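Local structure of HTH-type transcriptional regulator ascG (Escherichia coli, 3BRQ) at the interface of chains A and B. The protein represses transcription of the cryptic asc operon as a sequence-specific DNA-binding regulator of the LacI family. Numbering follows the deposited sequence. Chains: chain A/B, HTH-type transcriptional regulator ascG.

The interface of chains A and B. Residues chain A 184, 213-214, 217, 240, 245; chain B 240, 242-245.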
loop_
_atom_site.group_PDB
_atom_site.type_symbol
_atom_site.label_atom_id
_atom_site.label_comp_id
_atom_site.label_asym_id
_atom_site.label_seq_id
_atom_site.Cartn_x
_atom_site.Cartn_y
_atom_site.Cartn_z
ATOM N N PRO A 184 0.640 11.589 5.990
ATOM C CA PRO A 184 -0.196 12.764 5.682
ATOM C C PRO A 184 -0.325 13.716 6.875
ATOM O O PRO A 184 -0.238 14.931 6.679
ATOM C CB PRO A 184 -1.555 12.160 5.333
ATOM C CG PRO A 184 -1.276 10.693 4.948
ATOM C CD PRO A 184 -0.047 10.302 5.718
ATOM N N ILE A 213 -0.244 15.636 0.161
ATOM C CA ILE A 213 -1.692 15.656 0.375
ATOM C C ILE A 213 -2.103 16.248 1.756
ATOM O O ILE A 213 -3.035 17.038 1.841
ATOM C CB ILE A 213 -2.349 14.282 0.104
ATOM C CG1 ILE A 213 -2.206 13.894 -1.381
ATOM C CG2 ILE A 213 -3.796 14.278 0.614
ATOM C CD1 ILE A 213 -2.289 12.386 -1.679
ATOM N N GLY A 214 -1.419 15.864 2.827
ATOM C CA GLY A 214 -1.705 16.480 4.120
ATOM C C GLY A 214 -1.360 17.968 4.072
ATOM O O GLY A 214 -2.048 18.773 4.682
ATOM N N LYS A 217 -4.113 19.915 2.369
ATOM C CA LYS A 217 -5.250 19.970 3.295
ATOM C C LYS A 217 -5.051 21.131 4.287
ATOM O O LYS A 217 -5.964 21.945 4.496
ATOM C CB LYS A 217 -5.352 18.655 4.076
ATOM C CG LYS A 217 -6.567 18.545 5.048
ATOM C CD LYS A 217 -7.882 18.546 4.274
ATOM C CE LYS A 217 -9.069 18.343 5.226
ATOM N NZ LYS A 217 -10.296 18.715 4.491
ATOM N N ILE A 240 -3.549 7.866 -6.646
ATOM C CA ILE A 240 -4.563 8.908 -6.347
ATOM C C ILE A 240 -4.220 10.326 -6.772
ATOM O O ILE A 240 -5.079 11.207 -6.792
ATOM C CB ILE A 240 -5.070 8.975 -4.885
ATOM C CG1 ILE A 240 -3.971 9.312 -3.934
ATOM C CG2 ILE A 240 -5.860 7.674 -4.464
ATOM C CD1 ILE A 240 -4.479 9.947 -2.708
ATOM N N VAL A 245 -7.775 17.181 -5.046
ATOM C CA VAL A 245 -8.284 18.521 -5.315
ATOM C C VAL A 245 -7.369 19.585 -4.647
ATOM O O VAL A 245 -7.408 19.752 -3.426
ATOM C CB VAL A 245 -9.724 18.641 -4.778
ATOM C CG1 VAL A 245 -10.263 20.055 -4.955
ATOM C CG2 VAL A 245 -10.621 17.645 -5.482
ATOM N N ILE B 240 -4.558 8.769 4.176
ATOM C CA ILE B 240 -4.979 10.058 3.591
ATOM C C ILE B 240 -6.452 10.440 3.744
ATOM O O ILE B 240 -6.828 11.536 3.400
ATOM C CB ILE B 240 -4.626 10.188 2.076
ATOM C CG1 ILE B 240 -5.374 9.154 1.266
ATOM C CG2 ILE B 240 -3.170 10.054 1.855
ATOM C CD1 ILE B 240 -5.389 9.488 -0.157
ATOM N N PRO B 242 -8.401 11.419 6.190
ATOM C CA PRO B 242 -8.820 12.648 6.838
ATOM C C PRO B 242 -8.316 13.881 6.072
ATOM O O PRO B 242 -8.660 14.991 6.427
ATOM C CB PRO B 242 -8.177 12.537 8.237
ATOM C CG PRO B 242 -7.778 11.117 8.391
ATOM C CD PRO B 242 -7.367 10.741 6.994
ATOM N N TYR B 243 -7.583 13.679 4.979
ATOM C CA TYR B 243 -6.885 14.804 4.326
ATOM C C TYR B 243 -7.361 15.067 2.911
ATOM O O TYR B 243 -6.854 15.975 2.244
ATOM C CB TYR B 243 -5.356 14.594 4.365
ATOM C CG TYR B 243 -4.890 14.409 5.779
ATOM C CD1 TYR B 243 -4.650 13.131 6.294
ATOM C CD2 TYR B 243 -4.748 15.516 6.637
ATOM C CE1 TYR B 243 -4.239 12.960 7.607
ATOM C CE2 TYR B 243 -4.359 15.346 7.944
ATOM C CZ TYR B 243 -4.107 14.082 8.419
ATOM O OH TYR B 243 -3.769 13.917 9.728
ATOM N N THR B 244 -8.355 14.301 2.450
ATOM C CA THR B 244 -9.004 14.647 1.207
ATOM C C THR B 244 -9.905 15.886 1.414
ATOM O O THR B 244 -10.208 16.296 2.544
ATOM C CB THR B 244 -9.793 13.457 0.609
ATOM O OG1 THR B 244 -10.765 13.038 1.547
ATOM C CG2 THR B 244 -8.859 12.294 0.374
ATOM N N VAL B 245 -10.309 16.488 0.302
ATOM C CA VAL B 245 -11.038 17.736 0.306
ATOM C C VAL B 245 -12.332 17.391 -0.422
ATOM O O VAL B 245 -12.307 17.262 -1.650
ATOM C CB VAL B 245 -10.258 18.795 -0.512
ATOM C CG1 VAL B 245 -11.148 19.952 -0.892
ATOM C CG2 VAL B 245 -8.983 19.283 0.242
HETATM O O HOH W 1 -5.396 17.305 0.350
#
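B:Tyr243 anchors this two-fold symmetric contact, one face of its ring lying over two helices of chain A. With CG beside its own backbone N (chi1 -56°), the ring rests against the first turn of helix 184-195, where CD1 of B:Tyr243 meets CB of A:Pro184 at 3.4 Å. The rigid proline suits a helix start, and B:Pro242 backs the opposite face, so the flat ring fits between prolines. Lacking a side chain, A:Gly214 of helix 209-222 lets the first face settle near it, CD2 of B:Tyr243 4.1 Å from CA of A:Gly214. Branched isoleucines fill the core: the A:Ile213 side chain crosses that of B:Tyr243 obliquely, its CG2 approaching the tyrosine CB, and CG of A:Pro184 touches CG2 of B:Ile240 at 3.7 Å.

A:Lys217 joins a long apolar stem, laid along the B:Tyr243 backbone and bent at chi2 (65°), to a tip whose NZ donates to the carbonyl O of B:Thr244 at 3.1 Å, from above the carbonyl plane. An alanine here would probably loosen the hold on the 243-244 backbone, losing this bond and the aliphatic cover of CG, CD and CE.

Toward the two-fold axis the fit slackens. A water bridges O of A:Ile213 (2.8 Å) and O of B:Tyr243 (2.7 Å), carbonyls with no hydrogen to give each other, and A:Val245 and B:Val245 cross at about a right angle.

The site pairs helices 184-195 and 209-222 of one periplasmic-binding-protein-like core with 3-10 helix 241-243 and its flanking loop in the other, consistent with LacI-family dimerisation.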